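Side-chain contacts in CRISPR pre-crRNA endoribonuclease Cas5d (Mannheimia succiniciproducens, PDB 3KG4), which processes CRISPR precursor transcripts into crRNA as an RNA-binding endoribonuclease that needs no metal cofactor, serving adaptive defence against viruses and other mobile elements: residues A[17-20]-A[26-29]; A[40-45]-A[139-144]; A[49-54]-A[135-140]; A[122-125]-A[131-134]. All coordinates share one frame; numbering follows the deposited sequence.

Contact 1: A[17-20]-A[26-29]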
loop_
_atom_site.group_PDB
_atom_site.type_symbol
_atom_site.label_atom_id
_atom_site.label_comp_id
_atom_site.label_asym_id
_atom_site.label_seq_id
_atom_site.Cartn_x
_atom_site.Cartn_y
_atom_site.Cartn_z
ATOM N N CYS A 17 -8.615 -4.257 6.333
ATOM C CA CYS A 17 -9.184 -5.415 5.704
ATOM C C CYS A 17 -8.908 -5.387 4.208
ATOM O O CYS A 17 -9.564 -4.671 3.445
ATOM C CB CYS A 17 -10.699 -5.532 5.979
ATOM S SG CYS A 17 -11.281 -7.139 5.416
ATOM N N PHE A 18 -7.885 -6.147 3.809
ATOM C CA PHE A 18 -7.532 -6.312 2.424
ATOM C C PHE A 18 -8.105 -7.641 1.974
ATOM O O PHE A 18 -7.502 -8.718 2.129
ATOM C CB PHE A 18 -6.018 -6.264 2.262
ATOM C CG PHE A 18 -5.410 -5.100 2.932
ATOM C CD1 PHE A 18 -5.589 -3.811 2.419
ATOM C CD2 PHE A 18 -4.724 -5.252 4.127
ATOM C CE1 PHE A 18 -5.020 -2.688 3.098
ATOM C CE2 PHE A 18 -4.171 -4.164 4.781
ATOM C CZ PHE A 18 -4.316 -2.887 4.271
ATOM N N THR A 19 -9.309 -7.564 1.438
ATOM C CA THR A 19 -10.144 -8.735 1.343
ATOM C C THR A 19 -9.602 -9.821 0.397
ATOM O O THR A 19 -9.272 -9.553 -0.747
ATOM C CB THR A 19 -11.577 -8.308 0.907
ATOM O OG1 THR A 19 -12.076 -7.354 1.855
ATOM C CG2 THR A 19 -12.488 -9.530 0.834
ATOM N N ARG A 20 -9.517 -11.064 0.880
ATOM C CA ARG A 20 -9.051 -12.199 0.070
ATOM C C ARG A 20 -10.189 -12.586 -0.908
ATOM O O ARG A 20 -11.341 -12.715 -0.512
ATOM C CB ARG A 20 -8.656 -13.421 0.922
ATOM C CG ARG A 20 -7.596 -13.141 1.971
ATOM C CD ARG A 20 -7.102 -14.429 2.694
ATOM N NE ARG A 20 -6.467 -15.266 1.681
ATOM C CZ ARG A 20 -5.172 -15.544 1.559
ATOM N NH1 ARG A 20 -4.253 -15.144 2.437
ATOM N NH2 ARG A 20 -4.807 -16.289 0.540
ATOM N N GLU A 26 -17.449 -15.329 4.055
ATOM C CA GLU A 26 -17.281 -14.181 4.910
ATOM C C GLU A 26 -15.996 -13.475 4.452
ATOM O O GLU A 26 -15.130 -14.075 3.821
ATOM C CB GLU A 26 -17.251 -14.584 6.416
ATOM C CG GLU A 26 -15.892 -14.763 7.040
ATOM C CD GLU A 26 -15.876 -15.604 8.328
ATOM O OE1 GLU A 26 -16.630 -15.303 9.306
ATOM O OE2 GLU A 26 -15.078 -16.569 8.317
ATOM N N ARG A 27 -15.925 -12.201 4.764
ATOM C CA ARG A 27 -14.803 -11.363 4.392
ATOM C C ARG A 27 -13.634 -11.689 5.336
ATOM O O ARG A 27 -13.777 -11.640 6.551
ATOM C CB ARG A 27 -15.232 -9.933 4.542
ATOM C CG ARG A 27 -14.263 -8.888 4.148
ATOM C CD ARG A 27 -14.977 -7.496 3.996
ATOM N NE ARG A 27 -15.844 -7.425 2.809
ATOM C CZ ARG A 27 -16.381 -6.301 2.316
ATOM N NH1 ARG A 27 -16.171 -5.107 2.879
ATOM N NH2 ARG A 27 -17.150 -6.368 1.240
ATOM N N VAL A 28 -12.506 -12.034 4.748
ATOM C CA VAL A 28 -11.269 -12.346 5.477
ATOM C C VAL A 28 -10.101 -11.597 4.821
ATOM O O VAL A 28 -9.944 -11.657 3.618
ATOM C CB VAL A 28 -10.930 -13.852 5.421
ATOM C CG1 VAL A 28 -9.635 -14.146 6.194
ATOM C CG2 VAL A 28 -12.110 -14.705 5.994
ATOM N N SER A 29 -9.343 -10.869 5.630
ATOM C CA SER A 29 -8.216 -10.053 5.120
ATOM C C SER A 29 -6.999 -10.935 4.810
ATOM O O SER A 29 -6.720 -11.963 5.453
ATOM C CB SER A 29 -7.809 -8.990 6.152
ATOM O OG SER A 29 -6.711 -8.144 5.711
HETATM O O HOH W 1 -4.873 -13.948 5.194
HETATM O O HOH W 2 -12.805 -12.683 1.938
#
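The backbones of T19 and S29 meet in a single bridge, their CA atoms 4.4 Å apart, and R20 N donates to V28 O over 2.8 Å in a nearly straight bond with 169° at the hydrogen. A further backbone bond, between F18 and Y30, lies just past the bridge. S29 uses its side chain as well: with OG turned opposite its own backbone N (chi1 -180°), the hydroxyl accepts F18 N at 3.0 Å, taking the place of a backbone acceptor for that amide. These bonds draw the loop after strand 15-16 against strand 27-28, which runs parallel to strand 107-112 in the smaller, mixed sheet; backbone bonds from R27 and S29 to T109 tie the strand into place. The aliphatic part of R27 fills the angle between two side chains of the other segment, with its CG 3.7 Å from C17 SG and 3.5 Å from T19 OG1. T19 and R27 run at about a right angle to each other. R20 instead lays its methylene groups along the partner backbone, CG coming within 3.2 Å of V28 O. Beyond its bend at chi3, NH1 donates in the guanidinium plane to a water 3.1 Å away, and that water donates to S29 O, while NE of the same arginine forms a salt bridge with E22.

Contact 2: A[40-45]-A[139-144]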
loop_
_atom_site.group_PDB
_atom_site.type_symbol
_atom_site.label_atom_id
_atom_site.label_comp_id
_atom_site.label_asym_id
_atom_site.label_seq_id
_atom_site.Cartn_x
_atom_site.Cartn_y
_atom_site.Cartn_z
ATOM N N GLY A 40 -3.977 2.523 -4.290
ATOM C CA GLY A 40 -5.193 3.296 -3.972
ATOM C C GLY A 40 -4.901 4.406 -2.974
ATOM O O GLY A 40 -5.406 5.527 -3.098
ATOM N N ILE A 41 -4.102 4.087 -1.975
ATOM C CA ILE A 41 -3.799 5.004 -0.917
ATOM C C ILE A 41 -2.957 6.155 -1.496
ATOM O O ILE A 41 -3.241 7.324 -1.202
ATOM C CB ILE A 41 -3.099 4.315 0.261
ATOM C CG1 ILE A 41 -4.086 3.474 1.087
ATOM C CG2 ILE A 41 -2.342 5.348 1.164
ATOM C CD1 ILE A 41 -3.417 2.652 2.185
ATOM N N LEU A 42 -1.954 5.824 -2.334
ATOM C CA LEU A 42 -1.129 6.854 -2.960
ATOM C C LEU A 42 -1.962 7.776 -3.889
ATOM O O LEU A 42 -1.795 8.973 -3.836
ATOM C CB LEU A 42 0.009 6.244 -3.753
ATOM C CG LEU A 42 1.031 5.369 -2.976
ATOM C CD1 LEU A 42 2.161 4.911 -3.936
ATOM C CD2 LEU A 42 1.617 6.072 -1.800
ATOM N N SER A 43 -2.829 7.183 -4.704
ATOM C CA SER A 43 -3.687 7.888 -5.636
ATOM C C SER A 43 -4.691 8.825 -4.950
ATOM O O SER A 43 -5.018 9.863 -5.519
ATOM C CB SER A 43 -4.420 6.875 -6.508
ATOM O OG SER A 43 -3.493 6.071 -7.178
ATOM N N ALA A 44 -5.130 8.479 -3.738
ATOM C CA ALA A 44 -6.020 9.300 -2.912
ATOM C C ALA A 44 -5.352 10.612 -2.471
ATOM O O ALA A 44 -6.021 11.658 -2.346
ATOM C CB ALA A 44 -6.472 8.532 -1.690
ATOM N N ILE A 45 -4.041 10.543 -2.244
ATOM C CA ILE A 45 -3.227 11.732 -1.979
ATOM C C ILE A 45 -2.928 12.518 -3.273
ATOM O O ILE A 45 -3.158 13.715 -3.342
ATOM C CB ILE A 45 -1.934 11.361 -1.208
ATOM C CG1 ILE A 45 -2.288 10.763 0.162
ATOM C CG2 ILE A 45 -1.042 12.606 -1.045
ATOM C CD1 ILE A 45 -1.131 10.064 0.912
ATOM N N GLU A 139 6.745 15.874 -6.627
ATOM C CA GLU A 139 6.718 17.062 -5.739
ATOM C C GLU A 139 5.312 17.386 -5.193
ATOM O O GLU A 139 5.155 17.646 -4.017
ATOM C CB GLU A 139 7.292 18.298 -6.481
ATOM N N MET A 140 4.285 17.331 -6.041
ATOM C CA MET A 140 2.886 17.547 -5.586
ATOM C C MET A 140 2.430 16.463 -4.584
ATOM O O MET A 140 1.798 16.774 -3.557
ATOM C CB MET A 140 1.937 17.605 -6.785
ATOM C CG MET A 140 0.457 17.957 -6.449
ATOM S SD MET A 140 -0.543 18.737 -7.787
ATOM C CE MET A 140 0.412 18.495 -9.307
ATOM N N PHE A 141 2.787 15.200 -4.847
ATOM C CA PHE A 141 2.439 14.129 -3.902
ATOM C C PHE A 141 3.035 14.439 -2.547
ATOM O O PHE A 141 2.366 14.375 -1.526
ATOM C CB PHE A 141 2.924 12.744 -4.369
ATOM C CG PHE A 141 2.726 11.678 -3.318
ATOM C CD1 PHE A 141 1.540 10.932 -3.281
ATOM C CD2 PHE A 141 3.674 11.472 -2.327
ATOM C CE1 PHE A 141 1.325 9.996 -2.303
ATOM C CE2 PHE A 141 3.485 10.514 -1.343
ATOM C CZ PHE A 141 2.288 9.803 -1.308
ATOM N N LYS A 142 4.320 14.774 -2.525
ATOM C CA LYS A 142 4.988 14.974 -1.252
ATOM C C LYS A 142 4.383 16.174 -0.530
ATOM O O LYS A 142 4.163 16.132 0.681
ATOM C CB LYS A 142 6.505 15.158 -1.457
ATOM C CG LYS A 142 7.183 13.968 -2.096
ATOM C CD LYS A 142 8.537 14.342 -2.677
ATOM C CE LYS A 142 9.626 14.172 -1.664
ATOM N NZ LYS A 142 10.197 12.801 -1.750
ATOM N N ARG A 143 4.078 17.231 -1.280
ATOM C CA ARG A 143 3.598 18.467 -0.667
ATOM C C ARG A 143 2.267 18.176 0.023
ATOM O O ARG A 143 2.124 18.410 1.218
ATOM C CB ARG A 143 3.435 19.548 -1.721
ATOM C CG ARG A 143 3.446 20.954 -1.179
ATOM C CD ARG A 143 3.815 21.951 -2.287
ATOM N NE ARG A 143 3.069 21.710 -3.529
ATOM C CZ ARG A 143 3.598 21.439 -4.731
ATOM N NH1 ARG A 143 2.783 21.246 -5.762
ATOM N NH2 ARG A 143 4.915 21.356 -4.930
ATOM N N ARG A 144 1.321 17.620 -0.738
ATOM C CA ARG A 144 0.042 17.136 -0.180
ATOM C C ARG A 144 0.198 16.207 1.007
ATOM O O ARG A 144 -0.532 16.338 1.994
ATOM C CB ARG A 144 -0.758 16.381 -1.218
ATOM C CG ARG A 144 -1.210 17.178 -2.417
ATOM C CD ARG A 144 -2.686 16.914 -2.636
ATOM N NE ARG A 144 -3.096 16.907 -4.031
ATOM C CZ ARG A 144 -4.370 16.847 -4.418
ATOM N NH1 ARG A 144 -4.684 16.847 -5.714
ATOM N NH2 ARG A 144 -5.346 16.791 -3.509
#
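I45 and F141 bury the largest areas here, and their meeting point is one corner of the phenyl ring: F141 CE1 lies 3.7 Å from I45 CB, with the CG2 methyl at a similar distance and CD1 little farther off. Three carbons of the isoleucine thus gather round a single ring atom. The ring gets there because CG of F141 is turned opposite the backbone N (chi1 173°), which carries its end toward helix 35-45. L42 meets the same part of the ring in two ways. Its CD2 methyl packs 3.8 Å from F141 CZ, and its backbone O lies in the ring plane at the edge, 3.6 Å from CE1. R144, third in buried area, runs antiparallel alongside I45 and sets its CB 3.8 Å from I45 CG2. Farther out, its guanidinium turns a face to I45 O, which sits 3.2 Å above the plane. R144 NE is 3.3 Å from that oxygen, but the poor angle rules out a hydrogen bond. The short helical segments pass at 87° with axes 10.2 Å apart, far enough for a phenyl ring to reach between them. I45 also touches L9 and F165, and F141 touches L167, so both helices rest on the sheet face formed partly by strands 7-13 and 164-167, as in the beta-alpha-beta-beta-alpha-beta, ferredoxin-like fold of RAMP proteins.

Contact 3: A[49-54]-A[135-140]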
loop_
_atom_site.group_PDB
_atom_site.type_symbol
_atom_site.label_atom_id
_atom_site.label_comp_id
_atom_site.label_asym_id
_atom_site.label_seq_id
_atom_site.Cartn_x
_atom_site.Cartn_y
_atom_site.Cartn_z
ATOM N N PRO A 49 -4.199 11.504 -14.661
ATOM C CA PRO A 49 -4.167 10.503 -15.736
ATOM C C PRO A 49 -2.826 10.407 -16.397
ATOM O O PRO A 49 -2.512 9.395 -17.012
ATOM C CB PRO A 49 -5.236 10.997 -16.759
ATOM C CG PRO A 49 -5.826 12.203 -16.230
ATOM C CD PRO A 49 -5.281 12.494 -14.846
ATOM N N ALA A 50 -2.023 11.460 -16.282
ATOM C CA ALA A 50 -0.697 11.433 -16.849
ATOM C C ALA A 50 0.174 10.336 -16.195
ATOM O O ALA A 50 1.060 9.790 -16.853
ATOM C CB ALA A 50 -0.024 12.831 -16.730
ATOM N N ILE A 51 -0.104 9.993 -14.934
ATOM C CA ILE A 51 0.779 9.061 -14.183
ATOM C C ILE A 51 0.068 7.834 -13.605
ATOM O O ILE A 51 -1.143 7.826 -13.424
ATOM C CB ILE A 51 1.501 9.758 -13.009
ATOM C CG1 ILE A 51 0.492 10.261 -11.981
ATOM C CG2 ILE A 51 2.445 10.884 -13.551
ATOM C CD1 ILE A 51 1.008 10.359 -10.560
ATOM N N ASN A 52 0.869 6.800 -13.326
ATOM C CA ASN A 52 0.451 5.638 -12.544
ATOM C C ASN A 52 1.505 5.430 -11.474
ATOM O O ASN A 52 2.709 5.593 -11.738
ATOM C CB ASN A 52 0.303 4.365 -13.415
ATOM C CG ASN A 52 -1.044 4.312 -14.175
ATOM O OD1 ASN A 52 -1.094 3.895 -15.346
ATOM N ND2 ASN A 52 -2.132 4.749 -13.516
ATOM N N TRP A 53 1.041 5.161 -10.259
ATOM C CA TRP A 53 1.919 4.818 -9.154
ATOM C C TRP A 53 2.293 3.350 -9.238
ATOM O O TRP A 53 1.410 2.473 -9.366
ATOM C CB TRP A 53 1.252 5.080 -7.833
ATOM C CG TRP A 53 1.063 6.483 -7.531
ATOM C CD1 TRP A 53 -0.115 7.140 -7.407
ATOM C CD2 TRP A 53 2.094 7.440 -7.274
ATOM N NE1 TRP A 53 0.118 8.464 -7.067
ATOM C CE2 TRP A 53 1.468 8.672 -7.014
ATOM C CE3 TRP A 53 3.492 7.374 -7.249
ATOM C CZ2 TRP A 53 2.192 9.835 -6.741
ATOM C CZ3 TRP A 53 4.212 8.525 -7.003
ATOM C CH2 TRP A 53 3.566 9.732 -6.724
ATOM N N VAL A 54 3.583 3.067 -9.163
ATOM C CA VAL A 54 4.045 1.671 -9.188
ATOM C C VAL A 54 4.632 1.312 -7.817
ATOM O O VAL A 54 5.574 1.966 -7.374
ATOM C CB VAL A 54 5.063 1.481 -10.327
ATOM C CG1 VAL A 54 5.690 0.051 -10.302
ATOM C CG2 VAL A 54 4.392 1.783 -11.665
ATOM N N THR A 135 8.550 14.667 -12.277
ATOM C CA THR A 135 9.011 15.576 -11.218
ATOM C C THR A 135 7.918 16.360 -10.538
ATOM O O THR A 135 7.887 16.408 -9.316
ATOM C CB THR A 135 10.090 16.583 -11.731
ATOM O OG1 THR A 135 11.165 15.848 -12.334
ATOM C CG2 THR A 135 10.637 17.435 -10.569
ATOM N N LYS A 136 7.023 16.973 -11.314
ATOM C CA LYS A 136 5.963 17.791 -10.739
ATOM C C LYS A 136 4.997 16.942 -9.896
ATOM O O LYS A 136 4.512 17.366 -8.841
ATOM C CB LYS A 136 5.177 18.504 -11.855
ATOM N N HIS A 137 4.738 15.739 -10.395
ATOM C CA HIS A 137 3.847 14.778 -9.730
ATOM C C HIS A 137 4.430 14.260 -8.431
ATOM O O HIS A 137 3.761 14.264 -7.417
ATOM C CB HIS A 137 3.539 13.642 -10.693
ATOM C CG HIS A 137 2.710 14.074 -11.867
ATOM N ND1 HIS A 137 1.395 14.472 -11.738
ATOM C CD2 HIS A 137 3.018 14.200 -13.178
ATOM C CE1 HIS A 137 0.927 14.810 -12.926
ATOM N NE2 HIS A 137 1.891 14.650 -13.815
ATOM N N ILE A 138 5.695 13.861 -8.448
ATOM C CA ILE A 138 6.388 13.510 -7.203
ATOM C C ILE A 138 6.343 14.667 -6.203
ATOM O O ILE A 138 5.919 14.489 -5.077
ATOM C CB ILE A 138 7.850 13.088 -7.459
ATOM C CG1 ILE A 138 7.910 11.815 -8.333
ATOM C CG2 ILE A 138 8.606 12.915 -6.122
ATOM C CD1 ILE A 138 7.504 10.505 -7.625
ATOM N N GLU A 139 6.745 15.874 -6.627
ATOM C CA GLU A 139 6.718 17.062 -5.739
ATOM C C GLU A 139 5.312 17.386 -5.193
ATOM O O GLU A 139 5.155 17.646 -4.017
ATOM C CB GLU A 139 7.292 18.298 -6.481
ATOM N N MET A 140 4.285 17.331 -6.041
ATOM C CA MET A 140 2.886 17.547 -5.586
ATOM C C MET A 140 2.430 16.463 -4.584
ATOM O O MET A 140 1.798 16.774 -3.557
ATOM C CB MET A 140 1.937 17.605 -6.785
ATOM C CG MET A 140 0.457 17.957 -6.449
ATOM S SD MET A 140 -0.543 18.737 -7.787
ATOM C CE MET A 140 0.412 18.495 -9.307
#
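The imidazole of H137, which lies against I51 and A50, is gripped at both nitrogens: NE2 is hydrogen-bonded to E132 OE2 and ND1 to H46 NE2. Two bonds from different directions fix the rotation of the ring about its CB-CG bond, and they satisfy the polar atoms of a buried side chain. One ring face is then presented to I51, whose CG2 methyl makes a CH-pi contact 3.7 Å from the centroid of the H137 ring and 25° off its normal. The methyl is displaced toward the rim, where I51 CG2 comes within 3.4 Å of H137 CD2. A50 CB adds a looser touch, 3.9 Å from H137 NE2. In the ferredoxin-like fold this joins the start of the second strand, 51-60, to the first turns of the second helix, 135-146, which covers that side of the sheet. I51 carries CG1 between its backbone N and carbonyl carbon (chi1 63°), an orientation that leaves CG2 for the imidazole and sends CD1 over a face of the W53 indole, 3.8 Å above the plane. The indole in turn reaches the helix with its six-membered ring: W53 CZ3 is 3.9 Å from I138 CD1, and the methyl sits at the ring edge near the indole plane. W53 NE1 is bonded to H46 O, and F141, one turn after H137, meets the indole edge-to-face.

Contact 4: A[122-125]-A[131-134]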
loop_
_atom_site.group_PDB
_atom_site.type_symbol
_atom_site.label_atom_id
_atom_site.label_comp_id
_atom_site.label_asym_id
_atom_site.label_seq_id
_atom_site.Cartn_x
_atom_site.Cartn_y
_atom_site.Cartn_z
ATOM N N ALA A 122 6.625 6.859 -9.750
ATOM C CA ALA A 122 5.641 7.208 -10.783
ATOM C C ALA A 122 6.135 6.806 -12.178
ATOM O O ALA A 122 7.328 6.863 -12.454
ATOM C CB ALA A 122 5.334 8.741 -10.725
ATOM N N VAL A 123 5.213 6.361 -13.035
ATOM C CA VAL A 123 5.489 6.128 -14.451
ATOM C C VAL A 123 4.514 7.016 -15.217
ATOM O O VAL A 123 3.409 7.281 -14.728
ATOM C CB VAL A 123 5.312 4.643 -14.863
ATOM C CG1 VAL A 123 3.867 4.166 -14.668
ATOM C CG2 VAL A 123 5.731 4.424 -16.329
ATOM N N MET A 124 4.956 7.517 -16.377
ATOM C CA MET A 124 4.110 8.337 -17.241
ATOM C C MET A 124 3.255 7.400 -18.073
ATOM O O MET A 124 3.724 6.361 -18.498
ATOM C CB MET A 124 4.948 9.240 -18.164
ATOM C CG MET A 124 5.992 10.083 -17.453
ATOM S SD MET A 124 5.394 10.976 -16.045
ATOM C CE MET A 124 4.132 11.997 -16.799
ATOM N N THR A 125 1.992 7.757 -18.253
ATOM C CA THR A 125 1.061 6.984 -19.094
ATOM C C THR A 125 1.067 7.503 -20.546
ATOM O O THR A 125 1.587 8.587 -20.825
ATOM C CB THR A 125 -0.393 7.048 -18.541
ATOM O OG1 THR A 125 -0.912 8.388 -18.630
ATOM C CG2 THR A 125 -0.438 6.596 -17.100
ATOM N N ASP A 131 6.330 15.996 -23.588
ATOM C CA ASP A 131 7.606 16.149 -22.879
ATOM C C ASP A 131 7.491 16.049 -21.343
ATOM O O ASP A 131 8.494 16.237 -20.644
ATOM C CB ASP A 131 8.254 17.491 -23.253
ATOM N N GLU A 132 6.293 15.742 -20.829
ATOM C CA GLU A 132 6.018 15.721 -19.367
ATOM C C GLU A 132 6.844 14.650 -18.655
ATOM O O GLU A 132 7.155 13.593 -19.210
ATOM C CB GLU A 132 4.505 15.514 -19.077
ATOM C CG GLU A 132 4.021 15.846 -17.634
ATOM C CD GLU A 132 2.489 15.674 -17.440
ATOM O OE1 GLU A 132 1.795 15.301 -18.411
ATOM O OE2 GLU A 132 1.976 15.932 -16.318
ATOM N N ASN A 133 7.197 14.943 -17.411
ATOM C CA ASN A 133 8.002 14.025 -16.615
ATOM C C ASN A 133 7.362 13.785 -15.238
ATOM O O ASN A 133 6.287 14.303 -14.932
ATOM C CB ASN A 133 9.458 14.542 -16.518
ATOM C CG ASN A 133 9.660 15.537 -15.391
ATOM O OD1 ASN A 133 8.862 16.446 -15.184
ATOM N ND2 ASN A 133 10.728 15.354 -14.641
ATOM N N THR A 134 8.020 12.989 -14.412
ATOM C CA THR A 134 7.461 12.612 -13.118
ATOM C C THR A 134 7.682 13.683 -12.022
ATOM O O THR A 134 7.067 13.632 -10.962
ATOM C CB THR A 134 8.052 11.237 -12.668
ATOM O OG1 THR A 134 9.441 11.391 -12.378
ATOM C CG2 THR A 134 7.895 10.159 -13.754
#
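M124 folds its thioether against the side chains of E132 and T134 and the backbone of N133 between them, with SD 3.5 Å from T134 CG2 and equally near N133 C. All three of its torsions turn the same way (-52°, -49° and -60°), which curls the chain so that sulfur and terminal methyl both lie along the facing loop. M124 CE ends 3.7 Å from N133 O and 3.9 Å from E132 CG, where the glutamate chain crosses the methionine almost perpendicularly. Two residues earlier on the strand, A122 offers CB to T134 CB at 4.2 Å, while A122 O comes 3.6 Å from T134 CG2. That threonine methyl therefore touches both the sulfur and a strand carbonyl. The contact folds the connection between strand 114-124 and helix 135-146 back over the end of the strand, a connection that in the ferredoxin-like fold leads from the third strand to the second helix. The two segments meet through van der Waals contacts, with no hydrogen bond between them. The extended chain of E132 carries its carboxylate past M124, where OE1 bonds to the backbone N of G129 and OE2 is engaged by the imidazole of H137, so both oxygens are held and the carboxylate is fixed in orientation. A122 O accepts a hydrogen bond from N5 ND2, the T134 side chain also touches N5, and I51 of the neighbouring strand packs on M124.

How the contacts relate
From the N terminus, contact 1 closes first, a short loop of five residues between its segments, on the smaller mixed sheet and complete before the others open. Its centre lies about 25 Å from that of contact 2 and farther from those of contacts 3 and 4, all three on the opposite side of the chain's centre. Contacts 2 and 3 then open on helix 35-45 and strand 51-60, and both end on helix 135-146, sharing E139 and M140; contact 3 opens later, while its second segment starts earlier. Contact 4, a short closure after strand 114-124, nests inside both loops. W53 touches L42, S43 and F141, coupling contacts 2 and 3, and T125 bonds to P49 and A50, coupling contacts 3 and 4 at the adjoining ends of strands 51-60 and 114-124.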